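Local atomic coordinates of L-arabinose ABC transporter, periplasmic L-arabinose-binding protein (Burkholderia thailandensis, PDB entry 4KZK), a protein that binds sugars in the periplasm, here beta-D-galactose, and probably delivers L-arabinose to an ABC transporter for uptake. Residues A[90-95]-A[115-120]; A[70-75]-A[85-90]; A[157-162]-A[259-264]; A[151-156]-A[190-195]. All coordinates share one frame; numbering follows the deposited sequence.

Contact 1 (A[90-95]-A[115-120]); sequences QKAQGV and YGMKLM
Lys-118 joins the two segments through its own backbone N and O: N donates to Gln-93 O at 3.0 Å, and O accepts from Val-95 N at 2.9 Å. The ladder continues with Met-120 N bonded to Val-95 O at 3.0 Å, the register of parallel strands. The last two donors lie nearly along the C=O axis, whereas Lys-118 N stands above the carbonyl plane of Gln-93, where the pairing only begins. There Gln-93 O also accepts a hydrogen bond from a water that donates to Gly-116 O as well. A second water links the carbonyls of Ala-92 and Tyr-115, so solvent bridges the two segments ahead of the sheet. Each segment follows a helix that ends in a Schellman motif, at Lys-91 and at Gly-116; glycine suits the positive phi of Gly-116.

Met-117 packs against the turn before the first strand: its CG lies 3.3 Å from Ala-92 O, and with chi2 near 180° (-169°) its extended CB-CG-SD run carries SD to 4.2 Å from Ala-92 CB. On the sheet face they share, Val-95 and Leu-119 point the same way side by side, CG1 to CD1 3.9 Å. Compact, branched apolar groups suit this buried face.

The pairing closes the beta-alpha-beta unit of strand 94-98, helix 105-114 and strand 118-122. Leu-119 packs on Ile-108 and Ala-109 of helix 105-114, and Val-95 and Met-117 on Leu-87 of helix 77-89. Across the sheet, Lys-118 and Met-120 meet Met-302 of helix 291-308, while Gln-93 binds Lys-38 of the adjoining strand 38-43 through backbone and side chain.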
loop_
_atom_site.group_PDB
_atom_site.type_symbol
_atom_site.label_atom_id
_atom_site.label_comp_id
_atom_site.label_asym_id
_atom_site.label_seq_id
_atom_site.Cartn_x
_atom_site.Cartn_y
_atom_site.Cartn_z
ATOM N N GLN A 90 12.693 15.194 21.650
ATOM C CA GLN A 90 11.889 16.355 21.284
ATOM C C GLN A 90 10.605 16.479 22.115
ATOM O O GLN A 90 9.814 17.390 21.885
ATOM C CB GLN A 90 11.531 16.288 19.795
ATOM C CG GLN A 90 12.727 16.388 18.857
ATOM C CD GLN A 90 12.327 16.232 17.401
ATOM O OE1 GLN A 90 11.555 17.029 16.884
ATOM N NE2 GLN A 90 12.840 15.201 16.734
ATOM N N LYS A 91 10.399 15.562 23.063
ATOM C CA LYS A 91 9.245 15.579 23.972
ATOM C C LYS A 91 7.901 15.403 23.266
ATOM O O LYS A 91 6.903 16.039 23.616
ATOM C CB LYS A 91 9.234 16.862 24.818
ATOM C CG LYS A 91 10.557 17.159 25.505
ATOM C CD LYS A 91 10.969 16.043 26.454
ATOM C CE LYS A 91 12.293 16.344 27.151
ATOM N NZ LYS A 91 12.344 17.676 27.813
ATOM N N ALA A 92 7.864 14.527 22.264
ATOM C CA ALA A 92 6.610 14.160 21.638
ATOM C C ALA A 92 5.765 13.355 22.610
ATOM O O ALA A 92 6.306 12.598 23.420
ATOM C CB ALA A 92 6.885 13.346 20.380
ATOM N N GLN A 93 4.443 13.521 22.559
ATOM C CA GLN A 93 3.547 12.743 23.412
ATOM C C GLN A 93 2.861 11.598 22.672
ATOM O O GLN A 93 2.120 10.827 23.272
ATOM C CB GLN A 93 2.483 13.638 24.066
ATOM C CG GLN A 93 3.044 14.797 24.895
ATOM C CD GLN A 93 3.211 16.073 24.086
ATOM O OE1 GLN A 93 2.949 16.095 22.893
ATOM N NE2 GLN A 93 3.628 17.147 24.744
ATOM N N GLY A 94 3.094 11.479 21.371
ATOM C CA GLY A 94 2.534 10.371 20.617
ATOM C C GLY A 94 3.276 10.120 19.328
ATOM O O GLY A 94 3.957 11.005 18.828
ATOM N N VAL A 95 3.107 8.910 18.797
ATOM C CA VAL A 95 3.696 8.525 17.508
ATOM C C VAL A 95 2.723 7.616 16.738
ATOM O O VAL A 95 2.127 6.658 17.290
ATOM C CB VAL A 95 5.072 7.823 17.713
ATOM C CG1 VAL A 95 4.959 6.645 18.672
ATOM C CG2 VAL A 95 5.701 7.391 16.377
ATOM N N TYR A 115 8.992 6.096 27.099
ATOM C CA TYR A 115 9.161 7.506 26.751
ATOM C C TYR A 115 7.887 8.340 26.882
ATOM O O TYR A 115 7.889 9.528 26.536
ATOM C CB TYR A 115 9.668 7.634 25.313
ATOM C CG TYR A 115 11.096 7.203 25.044
ATOM C CD1 TYR A 115 12.097 7.300 26.013
ATOM C CD2 TYR A 115 11.458 6.762 23.774
ATOM C CE1 TYR A 115 13.405 6.932 25.729
ATOM C CE2 TYR A 115 12.763 6.405 23.486
ATOM C CZ TYR A 115 13.731 6.482 24.459
ATOM O OH TYR A 115 15.018 6.112 24.130
ATOM N N GLY A 116 6.798 7.741 27.352
ATOM C CA GLY A 116 5.544 8.469 27.521
ATOM C C GLY A 116 4.912 8.933 26.220
ATOM O O GLY A 116 4.387 10.049 26.136
ATOM N N MET A 117 4.964 8.075 25.201
ATOM C CA MET A 117 4.369 8.369 23.904
ATOM C C MET A 117 3.248 7.376 23.651
ATOM O O MET A 117 3.487 6.177 23.659
ATOM C CB MET A 117 5.428 8.249 22.796
ATOM C CG MET A 117 6.497 9.331 22.820
ATOM S SD MET A 117 7.532 9.351 21.345
ATOM C CE MET A 117 8.672 8.028 21.724
ATOM N N LYS A 118 2.031 7.861 23.415
ATOM C CA LYS A 118 0.953 6.987 22.951
ATOM C C LYS A 118 1.315 6.495 21.563
ATOM O O LYS A 118 1.965 7.228 20.821
ATOM C CB LYS A 118 -0.374 7.728 22.935
ATOM C CG LYS A 118 -0.870 7.949 24.353
ATOM C CD LYS A 118 -2.104 8.810 24.455
ATOM C CE LYS A 118 -2.701 8.727 25.850
ATOM N NZ LYS A 118 -1.815 9.328 26.877
ATOM N N LEU A 119 0.923 5.258 21.266
ATOM C CA LEU A 119 1.340 4.555 20.048
ATOM C C LEU A 119 0.136 4.118 19.207
ATOM O O LEU A 119 -0.754 3.423 19.703
ATOM C CB LEU A 119 2.174 3.323 20.423
ATOM C CG LEU A 119 2.559 2.377 19.280
ATOM C CD1 LEU A 119 3.445 3.064 18.259
ATOM C CD2 LEU A 119 3.205 1.112 19.812
ATOM N N MET A 120 0.164 4.492 17.923
ATOM C CA MET A 120 -0.837 4.115 16.924
ATOM C C MET A 120 -0.114 3.634 15.667
ATOM O O MET A 120 0.956 4.122 15.361
ATOM C CB MET A 120 -1.679 5.334 16.574
ATOM C CG MET A 120 -2.740 5.105 15.516
ATOM S SD MET A 120 -3.717 6.597 15.321
ATOM C CE MET A 120 -4.560 6.651 16.897
HETATM O O HOH W 1 8.361 11.823 25.020
HETATM O O HOH W 2 1.299 10.553 26.022
#

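Contact 2 (A[70-75]-A[85-90]); sequences VKIAAP and DSLAAQ
Ile-72 and Leu-87 reach toward each other tip to tip, CD1 of the isoleucine lying 3.8 Å from CG of the leucine. The isoleucine gets there because its CG1 is anti to the carbonyl carbon (chi1 -51°) and its CD1 is extended beyond that, so the long branch projects from the strand to the helix. Val-70 meets the same leucine differently: the two side chains slide past each other in opposite directions, and Val-70 CG1 rests 3.7 Å from Leu-87 CD2. One leucine thus serves two strand residues, CD2 touching both and CG only the isoleucine.

Strand 68-73 is an outermost strand of the sheet and helix 77-89 follows it in the chain, running back almost antiparallel at 162° with the short axes 10.3 Å apart. This is the beta-alpha half of a Rossmann-like beta-alpha-beta crossover. Val-70 and Ile-72, two apart on the strand, both turn toward the helix, and their beta-branched side chains suit an extended backbone.

At the C-terminal end of the helix the apolar layer gives way to an amide. Gln-90 comes tip to tip with Val-70, its OE1 3.5 Å from CG2 of the valine; a long polar side chain such as glutamine suits this partly exposed margin. The amide is steadied by its own helix: NE2 donates to Ser-86 OG at 3.0 Å, the hydroxyl lying in the amide plane, and makes a weak bond to Ser-86 O.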
loop_
_atom_site.group_PDB
_atom_site.type_symbol
_atom_site.label_atom_id
_atom_site.label_comp_id
_atom_site.label_asym_id
_atom_site.label_seq_id
_atom_site.Cartn_x
_atom_site.Cartn_y
_atom_site.Cartn_z
ATOM N N VAL A 70 6.267 15.895 13.698
ATOM C CA VAL A 70 7.646 15.506 13.411
ATOM C C VAL A 70 7.616 14.308 12.471
ATOM O O VAL A 70 7.184 13.215 12.853
ATOM C CB VAL A 70 8.440 15.168 14.688
ATOM C CG1 VAL A 70 9.894 14.792 14.365
ATOM C CG2 VAL A 70 8.374 16.320 15.681
ATOM N N LYS A 71 8.084 14.535 11.247
ATOM C CA LYS A 71 8.073 13.512 10.176
ATOM C C LYS A 71 9.419 12.807 10.106
ATOM O O LYS A 71 10.451 13.444 9.943
ATOM C CB LYS A 71 7.810 14.192 8.832
ATOM C CG LYS A 71 6.464 14.863 8.716
ATOM C CD LYS A 71 6.271 15.554 7.373
ATOM C CE LYS A 71 7.227 16.714 7.179
ATOM N NZ LYS A 71 6.798 17.583 6.049
ATOM N N ILE A 72 9.412 11.481 10.255
ATOM C CA ILE A 72 10.663 10.700 10.223
ATOM C C ILE A 72 10.511 9.457 9.347
ATOM O O ILE A 72 9.524 8.731 9.432
ATOM C CB ILE A 72 11.125 10.291 11.650
ATOM C CG1 ILE A 72 11.171 11.515 12.579
ATOM C CG2 ILE A 72 12.518 9.662 11.604
ATOM C CD1 ILE A 72 11.372 11.144 14.033
ATOM N N ALA A 73 11.507 9.245 8.491
ATOM C CA ALA A 73 11.610 8.039 7.673
ATOM C C ALA A 73 12.395 6.997 8.446
ATOM O O ALA A 73 13.462 7.297 9.025
ATOM C CB ALA A 73 12.316 8.348 6.362
ATOM N N ALA A 74 11.869 5.773 8.469
ATOM C CA ALA A 74 12.548 4.682 9.171
ATOM C C ALA A 74 12.364 3.386 8.386
ATOM O O ALA A 74 11.443 2.603 8.653
ATOM C CB ALA A 74 12.010 4.556 10.573
ATOM N N PRO A 75 13.257 3.142 7.399
ATOM C CA PRO A 75 13.095 1.945 6.558
ATOM C C PRO A 75 13.662 0.643 7.121
ATOM O O PRO A 75 13.630 -0.380 6.452
ATOM C CB PRO A 75 13.799 2.331 5.256
ATOM C CG PRO A 75 13.955 3.810 5.297
ATOM C CD PRO A 75 14.148 4.119 6.758
ATOM N N ASP A 85 13.795 7.440 19.648
ATOM C CA ASP A 85 14.716 8.186 20.512
ATOM C C ASP A 85 14.608 9.675 20.207
ATOM O O ASP A 85 14.578 10.512 21.124
ATOM C CB ASP A 85 16.169 7.755 20.269
ATOM C CG ASP A 85 16.476 6.347 20.744
ATOM O OD1 ASP A 85 15.670 5.726 21.470
ATOM O OD2 ASP A 85 17.576 5.879 20.375
ATOM N N SER A 86 14.598 10.022 18.921
ATOM C CA SER A 86 14.545 11.438 18.522
ATOM C C SER A 86 13.250 12.091 18.982
ATOM O O SER A 86 13.245 13.244 19.444
ATOM C CB SER A 86 14.705 11.609 17.000
ATOM O OG SER A 86 14.901 12.987 16.649
ATOM N N LEU A 87 12.147 11.362 18.829
ATOM C CA LEU A 87 10.845 11.852 19.249
ATOM C C LEU A 87 10.802 12.083 20.751
ATOM O O LEU A 87 10.270 13.117 21.201
ATOM C CB LEU A 87 9.737 10.900 18.789
ATOM C CG LEU A 87 9.481 10.884 17.278
ATOM C CD1 LEU A 87 8.505 9.768 16.918
ATOM C CD2 LEU A 87 8.964 12.231 16.805
ATOM N N ALA A 88 11.410 11.184 21.522
ATOM C CA ALA A 88 11.491 11.363 22.974
ATOM C C ALA A 88 12.367 12.560 23.360
ATOM O O ALA A 88 12.006 13.342 24.251
ATOM C CB ALA A 88 11.966 10.089 23.634
ATOM N N ALA A 89 13.479 12.738 22.657
ATOM C CA ALA A 89 14.348 13.912 22.868
ATOM C C ALA A 89 13.596 15.222 22.623
ATOM O O ALA A 89 13.832 16.232 23.316
ATOM C CB ALA A 89 15.574 13.838 21.966
ATOM N N GLN A 90 12.693 15.194 21.650
ATOM C CA GLN A 90 11.889 16.355 21.284
ATOM C C GLN A 90 10.605 16.479 22.115
ATOM O O GLN A 90 9.814 17.390 21.885
ATOM C CB GLN A 90 11.531 16.288 19.795
ATOM C CG GLN A 90 12.727 16.388 18.857
ATOM C CD GLN A 90 12.327 16.232 17.401
ATOM O OE1 GLN A 90 11.555 17.029 16.884
ATOM N NE2 GLN A 90 12.840 15.201 16.734
#

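Contact 3 (A[157-162]-A[259-264]); sequences AEAKRR and DMIAVG
Glu-158 OE2 is gripped by three N-H donors from two arginines. Arg-161 NH2 comes at 2.7 Å on the syn side, while Arg-162 NE, at 2.9 Å, and its NH2, at 3.2 Å, approach on the anti side. Arg-161 NE completes a side-on pair by binding OE1. This salt-bridge network would favour a charged carboxylate, and it fixes the Arg-162 guanidinium so that one face is turned to Ile-261.

Ile-261 CG1 sits 3.6 Å above the centre of that face, since a flat guanidinium can lie on an apolar branch with its N-H groups pointing outward in its plane. Its CD1 goes on to the helix backbone, 3.5 Å from Ala-159 N, where the small alanine permits close approach; the CH2 groups of Glu-158 flank it as the two side chains cross obliquely. The contact thus packs the last turn of helix 144-161 on the start of strand 260-264, a helix-on-sheet layer of the alpha/beta lobe that also receives Phe-284 of strand 283-288 and Trp-164.

At the guanidinium edge, Arg-162 NH2 donates to a water at 2.8 Å, which in turn donates to Met-260 O, while NH1 binds Thr-257 O.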
loop_
_atom_site.group_PDB
_atom_site.type_symbol
_atom_site.label_atom_id
_atom_site.label_comp_id
_atom_site.label_asym_id
_atom_site.label_seq_id
_atom_site.Cartn_x
_atom_site.Cartn_y
_atom_site.Cartn_z
ATOM N N ALA A 157 -12.598 -6.908 -16.175
ATOM C CA ALA A 157 -13.456 -6.063 -17.021
ATOM C C ALA A 157 -12.725 -5.521 -18.252
ATOM O O ALA A 157 -13.272 -5.458 -19.354
ATOM C CB ALA A 157 -14.069 -4.930 -16.220
ATOM N N GLU A 158 -11.469 -5.141 -18.081
ATOM C CA GLU A 158 -10.702 -4.591 -19.206
ATOM C C GLU A 158 -10.309 -5.718 -20.157
ATOM O O GLU A 158 -10.321 -5.558 -21.378
ATOM C CB GLU A 158 -9.492 -3.820 -18.685
ATOM C CG GLU A 158 -8.561 -3.238 -19.747
ATOM C CD GLU A 158 -9.219 -2.277 -20.719
ATOM O OE1 GLU A 158 -10.349 -1.795 -20.463
ATOM O OE2 GLU A 158 -8.577 -1.979 -21.752
ATOM N N ALA A 159 -9.959 -6.869 -19.600
ATOM C CA ALA A 159 -9.661 -8.030 -20.433
ATOM C C ALA A 159 -10.870 -8.377 -21.306
ATOM O O ALA A 159 -10.722 -8.641 -22.494
ATOM C CB ALA A 159 -9.242 -9.227 -19.596
ATOM N N LYS A 160 -12.055 -8.371 -20.707
ATOM C CA LYS A 160 -13.300 -8.645 -21.419
ATOM C C LYS A 160 -13.544 -7.608 -22.501
ATOM O O LYS A 160 -13.905 -7.967 -23.620
ATOM C CB LYS A 160 -14.460 -8.662 -20.428
ATOM C CG LYS A 160 -15.841 -8.770 -21.043
ATOM C CD LYS A 160 -16.871 -8.895 -19.936
ATOM C CE LYS A 160 -16.976 -10.329 -19.470
ATOM N NZ LYS A 160 -17.766 -11.100 -20.450
ATOM N N ARG A 161 -13.346 -6.328 -22.183
ATOM C CA ARG A 161 -13.507 -5.280 -23.191
ATOM C C ARG A 161 -12.624 -5.544 -24.426
ATOM O O ARG A 161 -13.046 -5.314 -25.562
ATOM C CB ARG A 161 -13.188 -3.909 -22.585
ATOM C CG ARG A 161 -13.718 -2.728 -23.381
ATOM C CD ARG A 161 -13.172 -1.410 -22.856
ATOM N NE ARG A 161 -11.716 -1.384 -22.967
ATOM C CZ ARG A 161 -11.048 -1.169 -24.097
ATOM N NH1 ARG A 161 -11.694 -0.928 -25.242
ATOM N NH2 ARG A 161 -9.721 -1.190 -24.082
ATOM N N ARG A 162 -11.410 -6.053 -24.194
ATOM C CA ARG A 162 -10.454 -6.357 -25.274
ATOM C C ARG A 162 -10.729 -7.661 -26.014
ATOM O O ARG A 162 -10.075 -7.946 -27.023
ATOM C CB ARG A 162 -9.017 -6.385 -24.719
ATOM C CG ARG A 162 -8.568 -5.043 -24.203
ATOM C CD ARG A 162 -7.110 -5.031 -23.815
ATOM N NE ARG A 162 -6.813 -3.851 -23.022
ATOM C CZ ARG A 162 -5.588 -3.503 -22.649
ATOM N NH1 ARG A 162 -4.530 -4.227 -23.015
ATOM N NH2 ARG A 162 -5.430 -2.420 -21.922
ATOM N N ASP A 259 -0.705 -6.184 -24.581
ATOM C CA ASP A 259 -0.623 -7.549 -24.077
ATOM C C ASP A 259 -0.522 -7.619 -22.567
ATOM O O ASP A 259 -0.384 -8.705 -22.023
ATOM C CB ASP A 259 0.567 -8.266 -24.723
ATOM C CG ASP A 259 0.382 -8.460 -26.214
ATOM O OD1 ASP A 259 -0.770 -8.664 -26.664
ATOM O OD2 ASP A 259 1.390 -8.377 -26.928
ATOM N N MET A 260 -0.651 -6.470 -21.897
ATOM C CA MET A 260 -0.532 -6.402 -20.425
ATOM C C MET A 260 -1.631 -5.536 -19.824
ATOM O O MET A 260 -1.784 -4.390 -20.220
ATOM C CB MET A 260 0.830 -5.823 -20.015
ATOM C CG MET A 260 0.956 -5.450 -18.524
ATOM S SD MET A 260 0.877 -6.846 -17.378
ATOM C CE MET A 260 2.447 -7.673 -17.603
ATOM N N ILE A 261 -2.381 -6.079 -18.868
ATOM C CA ILE A 261 -3.305 -5.264 -18.057
ATOM C C ILE A 261 -2.879 -5.373 -16.598
ATOM O O ILE A 261 -3.023 -6.429 -15.985
ATOM C CB ILE A 261 -4.770 -5.712 -18.214
ATOM C CG1 ILE A 261 -5.187 -5.614 -19.678
ATOM C CG2 ILE A 261 -5.679 -4.878 -17.331
ATOM C CD1 ILE A 261 -6.496 -6.307 -19.958
ATOM N N ALA A 262 -2.358 -4.283 -16.058
ATOM C CA ALA A 262 -1.877 -4.244 -14.692
ATOM C C ALA A 262 -2.641 -3.196 -13.916
ATOM O O ALA A 262 -2.852 -2.100 -14.415
ATOM C CB ALA A 262 -0.385 -3.930 -14.680
ATOM N N VAL A 263 -3.043 -3.540 -12.693
ATOM C CA VAL A 263 -3.796 -2.605 -11.845
ATOM C C VAL A 263 -3.158 -2.597 -10.469
ATOM O O VAL A 263 -2.942 -3.656 -9.868
ATOM C CB VAL A 263 -5.296 -2.993 -11.764
ATOM C CG1 VAL A 263 -6.043 -2.166 -10.719
ATOM C CG2 VAL A 263 -5.944 -2.861 -13.122
ATOM N N GLY A 264 -2.837 -1.406 -9.993
ATOM C CA GLY A 264 -2.223 -1.221 -8.697
ATOM C C GLY A 264 -3.181 -0.864 -7.591
ATOM O O GLY A 264 -4.402 -0.946 -7.760
HETATM O O HOH W 3 -2.840 -2.109 -20.998
#

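Contact 4 (A[151-156]-A[190-195]); sequences VGDAIA and VDALKA
Helices 144-161 and 180-195 lie beside each other on one side of the sheet, and Gly-152 and Ala-192 mark where they come closest, CA to CA 4.9 Å. The short axes pass 7.5 Å apart at a crossing angle of -38°. Such closeness calls for small residues: Ala-192 points its CB at the other helix, 3.8 Å from Gly-152 CA, and any CB on the glycine would collide with it.

Leu-193 packs next to this point. Its chi1 of -74° puts CG anti to the carbonyl carbon and 4.0 Å from Gly-152 CA; from there CD2 lies 3.6 Å from Gly-152 O and 3.7 Å from Ile-155 CG2, with Ala-156 CB a little farther off. Its branched tip thereby covers the glycine's bare backbone.

On the solvent side the contact becomes polar. Asp-153 OD1 is 3.5 Å from Ala-192 CB and accepts a hydrogen bond from a water 2.8 Å away, which also donates to Ala-192 O, bridging the helices where an exposed acid suits.

Beneath, Ile-155 rests on Val-234 and Val-263 and Leu-193 on Val-171 and Phe-236, part of a helical layer over parallel strands, as in the alpha/beta lobes of periplasmic sugar-binding proteins.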
loop_
_atom_site.group_PDB
_atom_site.type_symbol
_atom_site.label_atom_id
_atom_site.label_comp_id
_atom_site.label_asym_id
_atom_site.label_seq_id
_atom_site.Cartn_x
_atom_site.Cartn_y
_atom_site.Cartn_z
ATOM N N VAL A 151 -9.272 -4.922 -7.481
ATOM C CA VAL A 151 -8.189 -5.013 -8.460
ATOM C C VAL A 151 -8.493 -6.078 -9.521
ATOM O O VAL A 151 -8.401 -5.835 -10.722
ATOM C CB VAL A 151 -6.842 -5.345 -7.792
ATOM C CG1 VAL A 151 -5.795 -5.728 -8.836
ATOM C CG2 VAL A 151 -6.341 -4.196 -6.908
ATOM N N GLY A 152 -8.860 -7.273 -9.074
ATOM C CA GLY A 152 -9.146 -8.358 -9.986
ATOM C C GLY A 152 -10.349 -8.085 -10.862
ATOM O O GLY A 152 -10.326 -8.382 -12.062
ATOM N N ASP A 153 -11.378 -7.455 -10.297
ATOM C CA ASP A 153 -12.561 -7.123 -11.086
ATOM C C ASP A 153 -12.231 -6.128 -12.189
ATOM O O ASP A 153 -12.710 -6.265 -13.328
ATOM C CB ASP A 153 -13.656 -6.528 -10.206
ATOM C CG ASP A 153 -14.342 -7.537 -9.324
ATOM O OD1 ASP A 153 -14.170 -8.780 -9.450
ATOM O OD2 ASP A 153 -15.121 -7.037 -8.475
ATOM N N ALA A 154 -11.423 -5.123 -11.844
ATOM C CA ALA A 154 -10.985 -4.086 -12.810
ATOM C C ALA A 154 -10.232 -4.749 -13.956
ATOM O O ALA A 154 -10.468 -4.461 -15.119
ATOM C CB ALA A 154 -10.095 -3.055 -12.142
ATOM N N ILE A 155 -9.318 -5.647 -13.620
ATOM C CA ILE A 155 -8.527 -6.328 -14.611
ATOM C C ILE A 155 -9.434 -7.176 -15.512
ATOM O O ILE A 155 -9.346 -7.097 -16.744
ATOM C CB ILE A 155 -7.453 -7.224 -13.939
ATOM C CG1 ILE A 155 -6.376 -6.354 -13.269
ATOM C CG2 ILE A 155 -6.817 -8.143 -14.969
ATOM C CD1 ILE A 155 -5.354 -7.122 -12.452
ATOM N N ALA A 156 -10.324 -7.966 -14.905
ATOM C CA ALA A 156 -11.246 -8.849 -15.653
ATOM C C ALA A 156 -12.104 -8.053 -16.631
ATOM O O ALA A 156 -12.327 -8.474 -17.786
ATOM C CB ALA A 156 -12.133 -9.621 -14.701
ATOM N N VAL A 190 -6.448 -12.447 -7.012
ATOM C CA VAL A 190 -6.493 -13.774 -7.620
ATOM C C VAL A 190 -7.909 -14.370 -7.563
ATOM O O VAL A 190 -8.390 -14.945 -8.537
ATOM C CB VAL A 190 -5.478 -14.752 -6.969
ATOM C CG1 VAL A 190 -5.715 -16.191 -7.445
ATOM C CG2 VAL A 190 -4.051 -14.341 -7.284
ATOM N N ASP A 191 -8.564 -14.239 -6.413
ATOM C CA ASP A 191 -9.891 -14.826 -6.224
ATOM C C ASP A 191 -10.877 -14.185 -7.185
ATOM O O ASP A 191 -11.688 -14.869 -7.808
ATOM C CB ASP A 191 -10.372 -14.655 -4.769
ATOM C CG ASP A 191 -9.661 -15.576 -3.781
ATOM O OD1 ASP A 191 -8.844 -16.426 -4.205
ATOM O OD2 ASP A 191 -9.930 -15.468 -2.560
ATOM N N ALA A 192 -10.818 -12.863 -7.321
ATOM C CA ALA A 192 -11.698 -12.183 -8.277
ATOM C C ALA A 192 -11.417 -12.632 -9.721
ATOM O O ALA A 192 -12.335 -12.791 -10.523
ATOM C CB ALA A 192 -11.578 -10.660 -8.141
ATOM N N LEU A 193 -10.151 -12.848 -10.055
ATOM C CA LEU A 193 -9.804 -13.272 -11.409
ATOM C C LEU A 193 -10.283 -14.713 -11.690
ATOM O O LEU A 193 -10.826 -14.999 -12.763
ATOM C CB LEU A 193 -8.300 -13.120 -11.667
ATOM C CG LEU A 193 -7.845 -11.671 -11.849
ATOM C CD1 LEU A 193 -6.352 -11.566 -11.672
ATOM C CD2 LEU A 193 -8.246 -11.115 -13.204
ATOM N N LYS A 194 -10.095 -15.611 -10.731
ATOM C CA LYS A 194 -10.597 -16.975 -10.904
ATOM C C LYS A 194 -12.116 -16.990 -11.055
ATOM O O LYS A 194 -12.642 -17.753 -11.857
ATOM C CB LYS A 194 -10.153 -17.857 -9.760
ATOM C CG LYS A 194 -8.660 -18.149 -9.795
ATOM C CD LYS A 194 -8.287 -19.295 -8.858
ATOM C CE LYS A 194 -8.683 -19.028 -7.414
ATOM N NZ LYS A 194 -8.118 -20.039 -6.496
ATOM N N ALA A 195 -12.801 -16.117 -10.319
ATOM C CA ALA A 195 -14.278 -15.989 -10.399
ATOM C C ALA A 195 -14.743 -15.482 -11.759
ATOM O O ALA A 195 -15.910 -15.654 -12.130
ATOM C CB ALA A 195 -14.780 -15.060 -9.296
HETATM O O HOH W 4 -14.634 -11.267 -10.580
#

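How the contacts relate
The four contacts form two neighbouring pairs on opposite sides of the chain's centre, one in each lobe of the periplasmic binding protein fold. Contacts 1 and 2 have centres 10 Å apart and share Gln-90; Asp-85 of contact 2 meets the Tyr-115 hydroxyl of contact 1, and Ala-88 packs on the tyrosine ring. Contacts 3 and 4 are also 10 Å apart, both using helix 144-161, and join where Val-151 packs against Val-263 and Gly-264. Between the pairs the centres lie 40 to 45 Å apart. Along the chain contact 2 closes before contact 1 opens, whereas contacts 3 and 4 interleave. Each pair thus helps build one lobe, and the galactose lies between the lobes.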